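Local coordinates for high affinity transport system protein p37 (Mycoplasma hyorhinis, PDB 3EKI) that binds thiamine diphosphate outside the cell membrane as the probable substrate-binding lipoprotein of a high-affinity transport system, at residues T242-G247 with N278-A283; I265-N268 with K273-T276. All blocks are in the same frame, centred on the assembly; numbering follows the deposited sequence.

Contact 1 of 2, residues T242-G247 with N278-A283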
loop_
_atom_site.group_PDB
_atom_site.type_symbol
_atom_site.label_atom_id
_atom_site.label_comp_id
_atom_site.label_asym_id
_atom_site.label_seq_id
_atom_site.Cartn_x
_atom_site.Cartn_y
_atom_site.Cartn_z
ATOM N N THR A 242 -16.479 9.352 23.284
ATOM C CA THR A 242 -17.679 9.267 22.465
ATOM C C THR A 242 -17.361 8.798 21.048
ATOM O O THR A 242 -18.083 7.944 20.504
ATOM C CB THR A 242 -18.395 10.630 22.417
ATOM O OG1 THR A 242 -18.794 10.962 23.760
ATOM C CG2 THR A 242 -19.629 10.524 21.546
ATOM N N PHE A 243 -16.265 9.358 20.527
ATOM C CA PHE A 243 -15.843 8.981 19.181
ATOM C C PHE A 243 -15.532 7.489 19.076
ATOM O O PHE A 243 -16.094 6.711 18.297
ATOM C CB PHE A 243 -14.639 9.819 18.778
ATOM C CG PHE A 243 -14.155 9.573 17.361
ATOM C CD1 PHE A 243 -13.148 8.671 17.104
ATOM C CD2 PHE A 243 -14.727 10.268 16.306
ATOM C CE1 PHE A 243 -12.725 8.510 15.803
ATOM C CE2 PHE A 243 -14.310 10.097 15.006
ATOM C CZ PHE A 243 -13.309 9.182 14.752
ATOM N N ARG A 244 -14.620 7.070 19.947
ATOM C CA ARG A 244 -14.206 5.675 20.020
ATOM C C ARG A 244 -15.377 4.706 20.200
ATOM O O ARG A 244 -15.403 3.643 19.579
ATOM C CB ARG A 244 -13.190 5.480 21.148
ATOM C CG ARG A 244 -12.622 4.072 21.236
ATOM C CD ARG A 244 -12.873 3.459 22.604
ATOM N NE ARG A 244 -12.075 4.100 23.646
ATOM C CZ ARG A 244 -12.587 4.771 24.672
ATOM N NH1 ARG A 244 -13.902 4.893 24.799
ATOM N NH2 ARG A 244 -11.785 5.322 25.573
ATOM N N ASN A 245 -16.339 5.063 21.049
ATOM C CA ASN A 245 -17.440 4.157 21.340
ATOM C C ASN A 245 -18.381 3.957 20.155
ATOM O O ASN A 245 -19.211 3.053 20.208
ATOM C CB ASN A 245 -18.222 4.661 22.550
ATOM C CG ASN A 245 -17.439 4.449 23.843
ATOM O OD1 ASN A 245 -16.448 3.732 23.898
ATOM N ND2 ASN A 245 -17.875 5.079 24.916
ATOM N N PHE A 246 -18.246 4.737 19.085
ATOM C CA PHE A 246 -19.005 4.465 17.862
ATOM C C PHE A 246 -18.505 3.193 17.187
ATOM O O PHE A 246 -19.175 2.633 16.318
ATOM C CB PHE A 246 -18.963 5.654 16.897
ATOM C CG PHE A 246 -19.945 6.752 17.313
ATOM C CD1 PHE A 246 -21.300 6.535 17.111
ATOM C CD2 PHE A 246 -19.492 7.927 17.867
ATOM C CE1 PHE A 246 -22.203 7.530 17.468
ATOM C CE2 PHE A 246 -20.384 8.918 18.220
ATOM C CZ PHE A 246 -21.724 8.700 18.019
ATOM N N GLY A 247 -17.320 2.724 17.595
ATOM C CA GLY A 247 -16.819 1.435 17.148
ATOM C C GLY A 247 -15.858 1.586 15.987
ATOM O O GLY A 247 -16.241 2.081 14.927
ATOM N N ASN A 278 -3.567 0.206 20.960
ATOM C CA ASN A 278 -3.578 -1.101 21.638
ATOM C C ASN A 278 -3.936 -0.987 23.112
ATOM O O ASN A 278 -4.701 -1.779 23.663
ATOM C CB ASN A 278 -2.190 -1.755 21.457
ATOM C CG ASN A 278 -2.133 -2.514 20.140
ATOM O OD1 ASN A 278 -3.101 -2.566 19.376
ATOM N ND2 ASN A 278 -0.984 -3.119 19.854
ATOM N N GLU A 279 -3.393 0.036 23.777
ATOM C CA GLU A 279 -3.732 0.210 25.190
ATOM C C GLU A 279 -5.201 0.571 25.355
ATOM O O GLU A 279 -5.837 0.015 26.237
ATOM C CB GLU A 279 -2.882 1.273 25.872
ATOM C CG GLU A 279 -1.724 0.698 26.685
ATOM C CD GLU A 279 -0.967 1.753 27.470
ATOM O OE1 GLU A 279 -1.340 2.027 28.633
ATOM O OE2 GLU A 279 0.009 2.310 26.931
ATOM N N ASP A 280 -5.696 1.465 24.524
ATOM C CA ASP A 280 -7.122 1.819 24.563
ATOM C C ASP A 280 -8.018 0.624 24.295
ATOM O O ASP A 280 -9.020 0.414 24.976
ATOM C CB ASP A 280 -7.353 2.943 23.549
ATOM C CG ASP A 280 -8.703 3.632 23.687
ATOM O OD1 ASP A 280 -9.600 3.309 22.874
ATOM O OD2 ASP A 280 -8.866 4.469 24.600
ATOM N N ARG A 281 -7.685 -0.217 23.311
ATOM C CA ARG A 281 -8.503 -1.392 23.036
ATOM C C ARG A 281 -8.521 -2.373 24.188
ATOM O O ARG A 281 -9.523 -3.020 24.456
ATOM C CB ARG A 281 -8.022 -2.059 21.745
ATOM C CG ARG A 281 -8.516 -3.490 21.607
ATOM C CD ARG A 281 -7.955 -4.129 20.344
ATOM N NE ARG A 281 -6.491 -4.189 20.331
ATOM C CZ ARG A 281 -5.797 -4.593 19.268
ATOM N NH1 ARG A 281 -6.416 -4.972 18.160
ATOM N NH2 ARG A 281 -4.477 -4.645 19.275
ATOM N N SER A 282 -7.405 -2.495 24.927
ATOM C CA SER A 282 -7.350 -3.439 26.035
ATOM C C SER A 282 -8.280 -3.045 27.174
ATOM O O SER A 282 -8.679 -3.837 28.013
ATOM C CB SER A 282 -5.918 -3.591 26.548
ATOM O OG SER A 282 -5.537 -2.558 27.437
ATOM N N ALA A 283 -8.633 -1.764 27.222
ATOM C CA ALA A 283 -9.557 -1.314 28.252
ATOM C C ALA A 283 -10.970 -1.159 27.710
ATOM O O ALA A 283 -11.897 -0.986 28.509
ATOM C CB ALA A 283 -9.082 0.024 28.805
#

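Contact 2 of 2, residues I265-N268 with K273-T276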
loop_
_atom_site.group_PDB
_atom_site.type_symbol
_atom_site.label_atom_id
_atom_site.label_comp_id
_atom_site.label_asym_id
_atom_site.label_seq_id
_atom_site.Cartn_x
_atom_site.Cartn_y
_atom_site.Cartn_z
ATOM N N ILE A 265 -2.940 9.947 13.433
ATOM C CA ILE A 265 -3.897 11.052 13.270
ATOM C C ILE A 265 -4.810 11.229 14.496
ATOM O O ILE A 265 -5.035 12.356 14.946
ATOM C CB ILE A 265 -4.738 10.816 12.008
ATOM C CG1 ILE A 265 -3.912 10.847 10.705
ATOM C CG2 ILE A 265 -5.874 11.809 11.901
ATOM C CD1 ILE A 265 -3.026 12.066 10.550
ATOM N N LEU A 266 -5.312 10.129 15.030
ATOM C CA LEU A 266 -6.183 10.126 16.206
ATOM C C LEU A 266 -5.475 10.637 17.432
ATOM O O LEU A 266 -6.054 11.402 18.209
ATOM C CB LEU A 266 -6.742 8.714 16.441
ATOM C CG LEU A 266 -7.687 8.174 15.370
ATOM C CD1 LEU A 266 -8.168 6.770 15.683
ATOM C CD2 LEU A 266 -8.892 9.089 15.177
ATOM N N LYS A 267 -4.221 10.224 17.612
ATOM C CA LYS A 267 -3.425 10.764 18.702
ATOM C C LYS A 267 -3.139 12.241 18.548
ATOM O O LYS A 267 -3.212 12.998 19.537
ATOM C CB LYS A 267 -2.107 9.973 18.808
ATOM C CG LYS A 267 -1.228 10.424 19.968
ATOM C CD LYS A 267 -1.064 9.280 20.967
ATOM C CE LYS A 267 -0.003 8.280 20.539
ATOM N NZ LYS A 267 -0.569 6.976 20.084
ATOM N N ASN A 268 -2.834 12.731 17.349
ATOM C CA ASN A 268 -2.552 14.127 17.101
ATOM C C ASN A 268 -3.813 14.984 17.242
ATOM O O ASN A 268 -3.717 16.164 17.588
ATOM C CB ASN A 268 -1.937 14.325 15.718
ATOM C CG ASN A 268 -0.508 13.781 15.694
ATOM O OD1 ASN A 268 0.047 13.478 16.753
ATOM N ND2 ASN A 268 0.072 13.643 14.514
ATOM N N LYS A 273 -5.914 12.275 25.163
ATOM C CA LYS A 273 -6.999 11.394 25.590
ATOM C C LYS A 273 -6.645 9.917 25.659
ATOM O O LYS A 273 -7.403 9.195 26.322
ATOM C CB LYS A 273 -8.203 11.556 24.649
ATOM C CG LYS A 273 -8.750 12.965 24.564
ATOM C CD LYS A 273 -9.266 13.482 25.887
ATOM C CE LYS A 273 -10.350 14.523 25.694
ATOM N NZ LYS A 273 -9.829 15.845 25.248
ATOM N N PHE A 274 -5.604 9.477 24.971
ATOM C CA PHE A 274 -5.146 8.091 25.051
ATOM C C PHE A 274 -3.658 7.951 24.718
ATOM O O PHE A 274 -3.057 8.856 24.127
ATOM C CB PHE A 274 -5.957 7.189 24.116
ATOM C CG PHE A 274 -5.721 7.362 22.639
ATOM C CD1 PHE A 274 -4.818 6.597 21.927
ATOM C CD2 PHE A 274 -6.427 8.335 21.932
ATOM C CE1 PHE A 274 -4.601 6.762 20.578
ATOM C CE2 PHE A 274 -6.211 8.491 20.578
ATOM C CZ PHE A 274 -5.308 7.731 19.877
ATOM N N THR A 275 -2.965 6.871 25.048
ATOM C CA THR A 275 -1.563 6.588 24.779
ATOM C C THR A 275 -1.306 5.895 23.447
ATOM O O THR A 275 -0.680 6.357 22.504
ATOM C CB THR A 275 -1.024 5.655 25.891
ATOM O OG1 THR A 275 -1.829 4.455 25.868
ATOM C CG2 THR A 275 -1.167 6.256 27.265
ATOM N N THR A 276 -1.951 4.667 23.301
ATOM C CA THR A 276 -1.882 3.952 22.055
ATOM C C THR A 276 -3.237 3.296 21.812
ATOM O O THR A 276 -3.981 3.040 22.767
ATOM C CB THR A 276 -0.836 2.818 22.013
ATOM O OG1 THR A 276 -1.214 1.838 22.995
ATOM C CG2 THR A 276 0.537 3.334 22.361
#

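Contact 1 of 2, residues T242-G247 with N278-A283
Asp280 OD1 takes the shortest polar bond here, from Arg244 NE at 2.7 Å, and also accepts a hydrogen bond from the hydroxyl of Tyr288 in strand 288-290. The arginine grips the carboxylate side-on with two nitrogens: while NE serves OD1 on its syn lone pair, NH2 reaches Asp280 OD2 at 3.2 Å, meeting it on the syn side but 15° out of the carboxylate plane. A longer, weak bond runs from Arg244 NE to Asp280 OD2, 3.4 Å. Guanidinium and carboxylate planes lie 18° apart, so the salt bridge is nearly flat. The two side chains come from opposite directions and bridge segments whose nearest CA atoms, those of Arg244 and Asp280, are 9.3 Å apart. Thus helix 240-245 and helix 277-283 are joined by a buried ion pair, in the part of this periplasmic-binding-protein-like fold built round the mixed sheet that contains strands 248-250 and 288-290. Asp280 OD2 has a further donor in Trp240 NE1, at the start of the arginine's own helix, and this carboxylate is held through both oxygens. Asp280 CG stands anti to the backbone N (chi1 -167°), which carries the acid across to the other helix. On the far branch of the guanidinium, Arg244 NH1 donates to Asn245 OD1 at 2.9 Å, arriving above the plane of that amide carbonyl, and also to Asn241 OD1. These bonds fix the rotation of the guanidinium. The Arg244 side chain also touches Tyr288, His284 and Ala287.

Contact 2 of 2, residues I265-N268 with K273-T276
Helix 256-269 and the loop 273-276 that follows it come closest at Lys267 and Phe274, whose CA atoms are 7.1 Å apart. Phe274 turns its ring back to the last turns of the helix: its CG sits between the backbone N and the carbonyl carbon (chi1 71°), and CZ at the end of the ring lies 3.5 Å from Lys267 N. Leu266 CB packs against the same atom, Phe274 CZ, at 3.9 Å. Beside it, Phe274 CE2 is 3.8 Å from Leu266 O, so the ring touches backbone as well as side chain, meeting these polar atoms obliquely. Trp240 of helix 240-245 stacks on the Phe274 ring, and Leu266 in turn touches both Trp240 and Phe243. The loop is the short connection between two successive helices, and Thr276 is the N-cap of the second, its OG1 accepting a hydrogen bond from Glu279 N. Lys267 lies at the more exposed border. Its chain leaves with CG anti to the backbone N (chi1 -177°), then bends at each later torsion and brings the ammonium group to the loop. There NZ is placed to donate to Thr275 O, although the modelled position of that oxygen is doubtful.

Contact 2 is nested along the chain inside the loop closed by contact 1: helix 240-245 comes first, then helix 256-269, the loop 273-276, and helix 277-283. The two centres are 11 Å apart, on the same side of the chain's centre, and the contacts touch directly. Phe243 CE1 packs on Leu266 CD2 at 3.9 Å, and Asp280 OD2 lies 4.0 Å from Phe274 CB. Trp240 has a partner in each contact. Centred about 25 Å (contact 1) and 23 Å (contact 2) from the centre of the chain, they link helices 240-245, 256-269 and 277-283 on one side of the protein, within the thiamine-binding lipoprotein family region.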